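Local coordinates for protein hemin degrading factor (PDB 4MF9) that binds heme, probably carries it within Pseudomonas aeruginosa as a heme-trafficking protein, and degrades it, at residues 84-88 against 331-335; 194-199 against 230-234; 199-204 against 223-227; 239-245 against 306-312. All blocks are in the same frame, centred on the assembly; numbering follows the deposited sequence.

Contact 1 (84-88 against 331-335)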
# COMPACT_ATOMS: atom_id res chain seq x y z
N ARG A 84 -2.09 -3.09 -0.11
CA ARG A 84 -3.36 -2.49 -0.49
C ARG A 84 -3.92 -1.62 0.61
O ARG A 84 -3.45 -1.62 1.75
CB ARG A 84 -4.39 -3.59 -0.82
CG ARG A 84 -4.83 -4.38 0.42
CD ARG A 84 -6.01 -5.28 0.15
NE ARG A 84 -7.20 -4.53 -0.24
CZ ARG A 84 -8.25 -5.07 -0.86
NH1 ARG A 84 -8.26 -6.37 -1.14
NH2 ARG A 84 -9.28 -4.31 -1.19
N ASN A 85 -4.94 -0.86 0.26
CA ASN A 85 -5.81 -0.25 1.23
C ASN A 85 -7.21 -0.72 0.87
O ASN A 85 -7.36 -1.68 0.13
CB ASN A 85 -5.67 1.28 1.19
CG ASN A 85 -5.74 1.83 -0.22
OD1 ASN A 85 -6.76 1.71 -0.89
ND2 ASN A 85 -4.66 2.44 -0.68
N GLU A 86 -8.24 -0.09 1.34
CA GLU A 86 -9.57 -0.57 1.11
C GLU A 86 -9.93 -0.58 -0.35
O GLU A 86 -10.51 -1.52 -0.78
CB GLU A 86 -10.57 0.20 1.93
CG GLU A 86 -11.98 -0.32 1.83
CD GLU A 86 -12.15 -1.70 2.43
OE1 GLU A 86 -12.98 -2.44 1.95
OE2 GLU A 86 -11.47 -2.05 3.39
N HIS A 87 -9.52 0.43 -1.11
CA HIS A 87 -9.99 0.56 -2.50
C HIS A 87 -8.98 0.31 -3.61
O HIS A 87 -9.33 0.38 -4.79
CB HIS A 87 -10.64 1.93 -2.70
CG HIS A 87 -11.85 2.11 -1.85
ND1 HIS A 87 -12.97 1.31 -1.97
CD2 HIS A 87 -12.10 2.95 -0.82
CE1 HIS A 87 -13.87 1.67 -1.08
NE2 HIS A 87 -13.37 2.67 -0.37
N CYS A 88 -7.74 0.01 -3.24
CA CYS A 88 -6.72 -0.18 -4.26
C CYS A 88 -5.69 -1.20 -3.84
O CYS A 88 -5.15 -1.15 -2.74
CB CYS A 88 -6.05 1.16 -4.60
SG CYS A 88 -5.04 1.13 -6.08
N GLU A 331 -8.55 9.47 3.48
CA GLU A 331 -7.33 8.69 3.32
C GLU A 331 -6.96 8.52 1.85
O GLU A 331 -7.84 8.37 1.00
CB GLU A 331 -7.45 7.33 4.02
CG GLU A 331 -7.64 7.40 5.53
CD GLU A 331 -6.40 7.91 6.27
OE1 GLU A 331 -5.39 7.16 6.34
OE2 GLU A 331 -6.43 9.04 6.79
N LEU A 332 -5.69 8.50 1.55
CA LEU A 332 -5.18 8.34 0.23
C LEU A 332 -5.39 6.90 -0.33
O LEU A 332 -4.91 5.94 0.22
CB LEU A 332 -3.71 8.54 0.29
CG LEU A 332 -3.02 9.83 -0.07
CD1 LEU A 332 -1.55 9.74 0.22
CD2 LEU A 332 -3.30 10.26 -1.46
N ILE A 333 -6.11 6.79 -1.45
CA ILE A 333 -6.14 5.56 -2.21
C ILE A 333 -4.93 5.19 -3.04
O ILE A 333 -4.35 4.12 -2.96
CB ILE A 333 -7.43 5.52 -3.08
CG1 ILE A 333 -8.67 5.65 -2.23
CG2 ILE A 333 -7.46 4.35 -4.01
CD1 ILE A 333 -9.89 6.10 -2.96
N VAL A 334 -4.53 6.14 -3.86
CA VAL A 334 -3.43 6.00 -4.74
C VAL A 334 -2.89 7.37 -5.15
O VAL A 334 -3.64 8.28 -5.15
CB VAL A 334 -3.86 5.27 -5.99
CG1 VAL A 334 -5.00 5.99 -6.65
CG2 VAL A 334 -2.73 5.00 -6.94
N GLN A 335 -1.62 7.48 -5.44
CA GLN A 335 -1.03 8.73 -5.92
C GLN A 335 -0.24 8.44 -7.16
O GLN A 335 0.42 7.44 -7.22
CB GLN A 335 -0.04 9.30 -4.93
CG GLN A 335 -0.55 9.87 -3.65
CD GLN A 335 0.62 10.31 -2.76
OE1 GLN A 335 0.89 11.48 -2.59
NE2 GLN A 335 1.34 9.35 -2.27
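One hydrogen bond joins the two segments. Asn85 ND2 donates to the backbone oxygen of Ile333, with ND2 to O at 2.8 Å. The same amide group also bonds the oxygen of Gly267. The other end of the Asn85 side chain works locally. OD1 accepts from His87 N at 3.1 Å, which makes an Asx turn, and Asn85 N bonds Cys88 O at 3.0 Å. The turn is thus closed by both side chain and backbone. Arg84 braces it from outside: its NE reaches Asn85 O at 2.9 Å and its NH2 reaches Glu86 O at 3.1 Å. Residues 84-88 form the tight connection between the antiparallel strands 78-84 and 88-93, which belong to one large sheet. Residues 332-335 open strand 332-338 of the other sheet, so the contact bridges the two sheets. The rest is apolar packing. Ile333 is the main side chain: its CG2 lies 3.5 Å from Cys88 CB and 4.2 Å from His87 CB. Cys88 SG adds a looser touch at 4.3 Å from Val334 CB. Leu300 of strand 296-301 also packs on Ile333 and Cys88. Further along strand 332-338, Gln335 belongs to the heme pocket.

Contact 2 (194-199 against 230-234); sequences LVDAQI and QALRL
Residues 230-234 are helical, inside helix 228-235. Residues 194-199 are an extended lead-in, a 3-10 turn at 196-198 and an exit at Ile199. Gln198 N bonds Val195 O at 2.9 Å and Ile199 N bonds Asp196 O at 3.1 Å. The nearest CA atoms are those of Asp196 and Gln230, 6.8 Å apart. Gln230 comes first on the helix. Its CA-to-CB bond points toward the loop, and chi1 and chi2, both t, keep the side chain extended, so the amide meets Leu194 and Asp196. NE2 donates to Leu194 O and to Asp196 OD1, both at 2.9 Å. A water lies 2.7 Å from Gln230 OE1 and accepts from Leu194 N at 2.9 Å; Gln230 OE1 also bonds Gln227 N. Ile199 CG1 packs 3.8 Å from Gln230 CD. This is side-chain docking of a loop on a helix: the segment before helix 201-210 is fixed to helix 228-235, beside the sheet that holds strands 240-243 and 307-313. Ala231 and Leu232 face elsewhere, Leu232 packing on Trp309 and Val311. Arg233 makes a two-pronged salt bridge with Asp196 (chi1 m), NH2 to OD1 and NE to OD2, each 2.8 Å. OD1 therefore serves both Gln230 and Arg233. Leu234 (chi1 m, chi2 t) packs its CD1 3.6 Å from Ile199 CB, and its CD2 lies 4.0 Å from Asp196 CB.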
# COMPACT_ATOMS: atom_id res chain seq x y z
N LEU A 194 -9.74 19.89 12.91
CA LEU A 194 -10.13 21.25 12.96
C LEU A 194 -11.06 21.51 11.81
O LEU A 194 -10.99 20.85 10.84
CB LEU A 194 -8.91 22.12 12.87
CG LEU A 194 -7.88 21.77 13.91
CD1 LEU A 194 -6.88 22.88 13.95
CD2 LEU A 194 -8.50 21.64 15.28
N VAL A 195 -11.95 22.46 11.94
CA VAL A 195 -12.69 22.96 10.81
C VAL A 195 -11.78 23.83 9.95
O VAL A 195 -10.79 24.28 10.41
CB VAL A 195 -13.94 23.68 11.23
CG1 VAL A 195 -14.97 22.71 11.77
CG2 VAL A 195 -13.62 24.75 12.24
N ASP A 196 -12.15 24.07 8.71
CA ASP A 196 -11.26 24.73 7.79
C ASP A 196 -10.94 26.11 8.34
O ASP A 196 -9.85 26.53 8.29
CB ASP A 196 -11.87 24.78 6.41
CG ASP A 196 -11.82 23.44 5.67
OD1 ASP A 196 -11.43 22.39 6.20
OD2 ASP A 196 -12.17 23.46 4.51
N ALA A 197 -11.91 26.76 8.93
CA ALA A 197 -11.78 28.12 9.45
C ALA A 197 -10.83 28.24 10.64
O ALA A 197 -10.47 29.34 11.04
CB ALA A 197 -13.15 28.67 9.82
N GLN A 198 -10.42 27.10 11.19
CA GLN A 198 -9.48 27.09 12.32
C GLN A 198 -8.04 26.92 11.87
O GLN A 198 -7.11 27.08 12.67
CB GLN A 198 -9.84 26.00 13.33
CG GLN A 198 -10.97 26.37 14.27
CD GLN A 198 -11.37 25.22 15.19
OE1 GLN A 198 -11.52 24.08 14.74
NE2 GLN A 198 -11.55 25.53 16.47
N ILE A 199 -7.83 26.58 10.62
CA ILE A 199 -6.51 26.47 10.08
C ILE A 199 -5.94 27.83 9.71
O ILE A 199 -6.62 28.63 9.15
CB ILE A 199 -6.50 25.56 8.83
CG1 ILE A 199 -7.21 24.26 9.10
CG2 ILE A 199 -5.09 25.33 8.35
CD1 ILE A 199 -6.75 23.56 10.33
N GLN A 230 -7.95 18.72 3.49
CA GLN A 230 -8.18 20.04 4.02
C GLN A 230 -7.11 21.03 3.55
O GLN A 230 -7.46 22.09 3.16
CB GLN A 230 -8.17 19.98 5.53
CG GLN A 230 -8.47 21.23 6.28
CD GLN A 230 -8.65 20.96 7.75
OE1 GLN A 230 -7.83 20.33 8.36
NE2 GLN A 230 -9.71 21.45 8.29
N ALA A 231 -5.85 20.64 3.58
CA ALA A 231 -4.80 21.53 3.10
C ALA A 231 -4.90 21.77 1.59
O ALA A 231 -4.62 22.87 1.13
CB ALA A 231 -3.44 20.97 3.44
N LEU A 232 -5.26 20.74 0.83
CA LEU A 232 -5.42 20.88 -0.62
C LEU A 232 -6.50 21.91 -0.92
O LEU A 232 -6.33 22.79 -1.78
CB LEU A 232 -5.79 19.54 -1.26
CG LEU A 232 -4.80 18.39 -1.04
CD1 LEU A 232 -5.21 17.14 -1.82
CD2 LEU A 232 -3.40 18.83 -1.41
N ARG A 233 -7.58 21.83 -0.18
CA ARG A 233 -8.71 22.70 -0.26
C ARG A 233 -8.32 24.15 0.05
O ARG A 233 -8.86 25.06 -0.49
CB ARG A 233 -9.66 22.32 0.85
CG ARG A 233 -11.09 22.54 0.58
CD ARG A 233 -11.98 21.49 1.16
NE ARG A 233 -11.98 21.40 2.60
CZ ARG A 233 -11.83 20.27 3.25
NH1 ARG A 233 -11.63 19.16 2.59
NH2 ARG A 233 -11.85 20.23 4.55
N LEU A 234 -7.42 24.33 1.00
CA LEU A 234 -7.05 25.67 1.47
C LEU A 234 -5.83 26.22 0.75
O LEU A 234 -5.48 27.39 0.92
CB LEU A 234 -6.79 25.64 2.98
CG LEU A 234 -7.90 25.15 3.91
CD1 LEU A 234 -7.41 25.15 5.35
CD2 LEU A 234 -9.14 26.00 3.78
O HOH W 1 -7.85 19.20 10.83

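Contact 3 (199-204 against 223-227)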
# COMPACT_ATOMS: atom_id res chain seq x y z
N ILE A 199 -7.83 26.58 10.62
CA ILE A 199 -6.51 26.47 10.08
C ILE A 199 -5.94 27.83 9.71
O ILE A 199 -6.62 28.63 9.15
CB ILE A 199 -6.50 25.56 8.83
CG1 ILE A 199 -7.21 24.26 9.10
CG2 ILE A 199 -5.09 25.33 8.35
CD1 ILE A 199 -6.75 23.56 10.33
N ASP A 200 -4.67 28.07 10.04
CA ASP A 200 -3.97 29.27 9.56
C ASP A 200 -3.60 29.07 8.09
O ASP A 200 -2.52 28.56 7.77
CB ASP A 200 -2.71 29.51 10.40
CG ASP A 200 -2.09 30.87 10.16
OD1 ASP A 200 -2.48 31.57 9.20
OD2 ASP A 200 -1.19 31.24 10.95
N ALA A 201 -4.50 29.48 7.20
CA ALA A 201 -4.35 29.24 5.76
C ALA A 201 -3.16 29.96 5.14
O ALA A 201 -2.51 29.45 4.23
CB ALA A 201 -5.63 29.60 5.03
N ALA A 202 -2.88 31.17 5.59
CA ALA A 202 -1.77 31.96 5.11
C ALA A 202 -0.41 31.37 5.47
O ALA A 202 0.48 31.29 4.70
CB ALA A 202 -1.95 33.39 5.58
N ALA A 203 -0.31 30.89 6.68
CA ALA A 203 0.90 30.22 7.09
C ALA A 203 1.12 28.94 6.31
O ALA A 203 2.16 28.74 5.83
CB ALA A 203 0.87 29.93 8.58
N LEU A 204 0.08 28.17 6.15
CA LEU A 204 0.15 26.95 5.40
C LEU A 204 0.59 27.20 3.97
O LEU A 204 1.52 26.61 3.54
CB LEU A 204 -1.25 26.38 5.36
CG LEU A 204 -1.57 24.96 4.96
CD1 LEU A 204 -2.88 24.89 4.27
CD2 LEU A 204 -0.49 24.23 4.26
N LYS A 223 2.41 20.56 11.11
CA LYS A 223 2.70 21.85 11.62
C LYS A 223 1.50 22.72 11.77
O LYS A 223 1.41 23.40 12.74
CB LYS A 223 3.78 22.52 10.76
CG LYS A 223 3.99 23.98 11.07
CD LYS A 223 5.28 24.40 10.45
CE LYS A 223 5.75 25.73 10.94
NZ LYS A 223 6.45 25.58 12.23
N HIS A 224 0.58 22.69 10.82
CA HIS A 224 -0.60 23.53 10.86
C HIS A 224 -1.85 22.79 11.28
O HIS A 224 -2.92 23.31 11.31
CB HIS A 224 -0.78 24.28 9.55
CG HIS A 224 0.46 24.96 9.08
ND1 HIS A 224 1.38 24.34 8.29
CD2 HIS A 224 0.95 26.19 9.30
CE1 HIS A 224 2.40 25.13 8.07
NE2 HIS A 224 2.15 26.27 8.65
N GLY A 225 -1.69 21.54 11.64
CA GLY A 225 -2.79 20.74 12.12
C GLY A 225 -3.86 20.42 11.10
O GLY A 225 -4.95 20.22 11.45
N ALA A 226 -3.49 20.39 9.84
CA ALA A 226 -4.49 20.19 8.79
C ALA A 226 -4.50 18.76 8.27
O ALA A 226 -3.45 18.13 8.14
CB ALA A 226 -4.26 21.17 7.65
N GLN A 227 -5.69 18.27 7.96
CA GLN A 227 -5.85 17.01 7.19
C GLN A 227 -5.38 17.22 5.75
O GLN A 227 -5.38 18.31 5.29
CB GLN A 227 -7.28 16.50 7.15
CG GLN A 227 -8.01 16.56 8.45
CD GLN A 227 -7.28 15.81 9.51
OE1 GLN A 227 -6.80 16.37 10.46
NE2 GLN A 227 -7.14 14.55 9.30
O HOH W 2 -3.16 26.12 11.62
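His224 is the centre of this contact. Its ring lies flat against the first turn of helix 201-210. Leu204 CA sits 3.9 Å from the ring centroid and almost on the ring normal, a CH-pi contact. Ala203 CB approaches His224 CD2 at 3.8 Å. The ring's ND1 bonds Leu220 O, one turn back in its own helix. The His224 backbone reaches across through a water, which donates to His224 O at 2.8 Å and accepts from Asp200 N at 2.9 Å. The contact pairs a helix start with a helix end. Asp200 is the N-cap of helix 201-210, with a weak capping bond from Ala203 N to Asp200 OD1 at 3.4 Å. Gly225 has positive phi and ends helix 217-224 in a Schellman motif. Ile199 packs beside the helix end. Its CD1 is 4.0 Å from both His224 O and Gly225 O, and its CG2 is 4.3 Å from Ala226 CB. Leu204 and Ile199 also pack on helix 228-235, against Ala231 and Leu234 respectively.

Contact 4 (239-245 against 306-312)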
# COMPACT_ATOMS: atom_id res chain seq x y z
N TRP A 239 -1.83 25.59 -6.38
CA TRP A 239 -1.14 24.49 -5.70
C TRP A 239 -1.93 23.18 -5.77
O TRP A 239 -1.36 22.08 -5.73
CB TRP A 239 -0.87 24.83 -4.22
CG TRP A 239 0.04 26.02 -3.98
CD1 TRP A 239 -0.27 27.16 -3.27
CD2 TRP A 239 1.38 26.20 -4.45
NE1 TRP A 239 0.80 28.03 -3.28
CE2 TRP A 239 1.83 27.47 -3.99
CE3 TRP A 239 2.26 25.41 -5.21
CZ2 TRP A 239 3.11 27.96 -4.27
CZ3 TRP A 239 3.54 25.91 -5.49
CH2 TRP A 239 3.95 27.17 -5.01
N ALA A 240 -3.26 23.29 -5.84
CA ALA A 240 -4.11 22.10 -5.81
C ALA A 240 -5.49 22.39 -6.38
O ALA A 240 -6.13 23.36 -5.97
CB ALA A 240 -4.23 21.56 -4.40
N GLU A 241 -5.94 21.54 -7.28
CA GLU A 241 -7.24 21.66 -7.90
C GLU A 241 -7.98 20.35 -7.90
O GLU A 241 -7.44 19.41 -8.29
CB GLU A 241 -7.09 22.07 -9.36
CG GLU A 241 -6.26 23.30 -9.63
CD GLU A 241 -6.15 23.60 -11.13
OE1 GLU A 241 -6.80 24.50 -11.58
OE2 GLU A 241 -5.44 22.97 -11.84
N ARG A 242 -9.23 20.34 -7.54
CA ARG A 242 -10.06 19.14 -7.63
C ARG A 242 -10.40 18.76 -9.07
O ARG A 242 -10.65 19.59 -9.86
CB ARG A 242 -11.30 19.26 -6.79
CG ARG A 242 -11.81 17.97 -6.17
CD ARG A 242 -12.94 18.30 -5.24
NE ARG A 242 -13.60 17.19 -4.64
CZ ARG A 242 -14.81 16.79 -4.95
NH1 ARG A 242 -15.45 17.42 -5.88
NH2 ARG A 242 -15.37 15.77 -4.37
N LEU A 243 -10.39 17.47 -9.34
CA LEU A 243 -10.67 16.93 -10.66
C LEU A 243 -11.89 16.01 -10.66
O LEU A 243 -12.28 15.46 -9.62
CB LEU A 243 -9.47 16.13 -11.17
CG LEU A 243 -8.14 16.87 -11.21
CD1 LEU A 243 -7.02 15.90 -11.56
CD2 LEU A 243 -8.18 18.04 -12.20
N ASP A 244 -12.50 15.82 -11.81
CA ASP A 244 -13.61 14.91 -11.91
C ASP A 244 -13.06 13.51 -11.56
O ASP A 244 -12.11 13.12 -12.07
CB ASP A 244 -14.15 14.91 -13.32
CG ASP A 244 -15.31 13.99 -13.49
OD1 ASP A 244 -16.43 14.48 -13.42
OD2 ASP A 244 -15.09 12.82 -13.68
N ASN A 245 -13.70 12.82 -10.66
CA ASN A 245 -13.22 11.53 -10.19
C ASN A 245 -12.92 10.53 -11.30
O ASN A 245 -12.05 9.67 -11.15
CB ASN A 245 -14.21 10.93 -9.20
CG ASN A 245 -14.19 11.64 -7.87
OD1 ASN A 245 -13.21 12.31 -7.52
ND2 ASN A 245 -15.26 11.50 -7.11
N ALA A 306 -13.58 9.28 -3.52
CA ALA A 306 -14.46 10.40 -3.17
C ALA A 306 -13.96 11.72 -3.73
O ALA A 306 -14.76 12.55 -4.16
CB ALA A 306 -14.62 10.50 -1.68
N GLU A 307 -12.64 11.93 -3.70
CA GLU A 307 -12.04 13.15 -4.25
C GLU A 307 -10.78 12.84 -5.02
O GLU A 307 -10.04 11.90 -4.69
CB GLU A 307 -11.66 14.14 -3.15
CG GLU A 307 -12.70 14.40 -2.09
CD GLU A 307 -12.14 15.17 -0.91
OE1 GLU A 307 -11.25 16.04 -1.11
OE2 GLU A 307 -12.60 14.90 0.21
N LEU A 308 -10.53 13.64 -6.05
CA LEU A 308 -9.37 13.49 -6.91
C LEU A 308 -8.75 14.87 -7.10
O LEU A 308 -9.43 15.81 -7.56
CB LEU A 308 -9.79 12.92 -8.27
CG LEU A 308 -8.56 12.69 -9.16
CD1 LEU A 308 -7.60 11.68 -8.46
CD2 LEU A 308 -8.94 12.24 -10.55
N TRP A 309 -7.47 15.00 -6.75
CA TRP A 309 -6.79 16.29 -6.80
C TRP A 309 -5.55 16.25 -7.66
O TRP A 309 -4.78 15.28 -7.61
CB TRP A 309 -6.36 16.69 -5.38
CG TRP A 309 -7.49 17.07 -4.50
CD1 TRP A 309 -8.27 16.23 -3.76
CD2 TRP A 309 -7.94 18.40 -4.23
NE1 TRP A 309 -9.20 16.96 -3.06
CE2 TRP A 309 -9.02 18.29 -3.33
CE3 TRP A 309 -7.55 19.67 -4.67
CZ2 TRP A 309 -9.71 19.41 -2.86
CZ3 TRP A 309 -8.22 20.77 -4.20
CH2 TRP A 309 -9.29 20.64 -3.31
N ARG A 310 -5.35 17.30 -8.43
CA ARG A 310 -4.09 17.60 -9.02
C ARG A 310 -3.29 18.48 -8.01
O ARG A 310 -3.77 19.44 -7.58
CB ARG A 310 -4.21 18.34 -10.34
CG ARG A 310 -2.96 18.92 -10.92
CD ARG A 310 -3.10 19.41 -12.38
NE ARG A 310 -4.29 20.21 -12.60
CZ ARG A 310 -5.17 20.02 -13.57
NH1 ARG A 310 -5.02 19.05 -14.46
NH2 ARG A 310 -6.19 20.83 -13.68
N VAL A 311 -2.08 18.09 -7.70
CA VAL A 311 -1.33 18.81 -6.66
C VAL A 311 0.04 19.19 -7.18
O VAL A 311 0.68 18.40 -7.87
CB VAL A 311 -1.15 17.93 -5.40
CG1 VAL A 311 -0.45 18.72 -4.27
CG2 VAL A 311 -2.49 17.40 -4.92
N ARG A 312 0.50 20.39 -6.84
CA ARG A 312 1.79 20.87 -7.22
C ARG A 312 2.57 21.33 -5.98
O ARG A 312 2.11 22.15 -5.23
CB ARG A 312 1.75 21.95 -8.30
CG ARG A 312 0.63 21.88 -9.31
CD ARG A 312 0.64 23.07 -10.27
NE ARG A 312 -0.35 22.91 -11.29
CZ ARG A 312 -1.59 23.29 -11.18
NH1 ARG A 312 -1.99 23.90 -10.10
NH2 ARG A 312 -2.43 23.04 -12.15
O HOH W 3 -12.75 14.90 -7.13
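This is an antiparallel strand pair at the edge of the sheet that also carries strands of the heme pocket. Strand 240-243 is the outermost strand and strand 307-313 its neighbour. Glu241 and Arg310 form a hydrogen-bonded pair, Glu241 N to Arg310 O and Arg310 N to Glu241 O, both 3.0 Å. Arg312 N bonds Trp239 O at 2.7 Å, and Leu243 N bonds Leu308 O at 2.6 Å. On the Glu241 face, Glu241 OE2 takes two salt bridges, from Arg310 NH2 at 2.9 Å and Arg312 NH2 at 3.0 Å. Glu355 also pairs with Arg312, and Ala354 O bonds Arg310. On the other face, Arg242 CB sits over the face of the Trp309 six-membered ring, 4.0 Å from its centroid, a CH-pi contact. Beyond the strand, Asn245 ND2 reaches Ala306 O at 3.2 Å. Ala306 and Glu307 form a classic bulge opposite Phe326. Helix 228-235 covers the Ala240, Trp309 and Val311 face through Leu232, while Trp323 of strand 320-326 packs on Leu243 and Leu308.

Along the chain, contact 1 spans the other three. Contact 3 falls within the loop of contact 2, and contact 4 follows both. Contacts 2 and 3 share Ile199, and their centres are about 7 Å apart. Together they tie the start of helix 201-210 to helices 217-224 and 228-235. Contact 2 touches contact 4 as well: Leu232 of helix 228-235 packs on Trp309, with the two centres about 15 Å apart. Contacts 1 and 4 reach the same sheet through strands 332-338 and 307-313, and their centres are also about 15 Å apart. Strand 320-326 lies between these two. The helical cluster thus sits on the sheet whose strands contribute to the heme pocket.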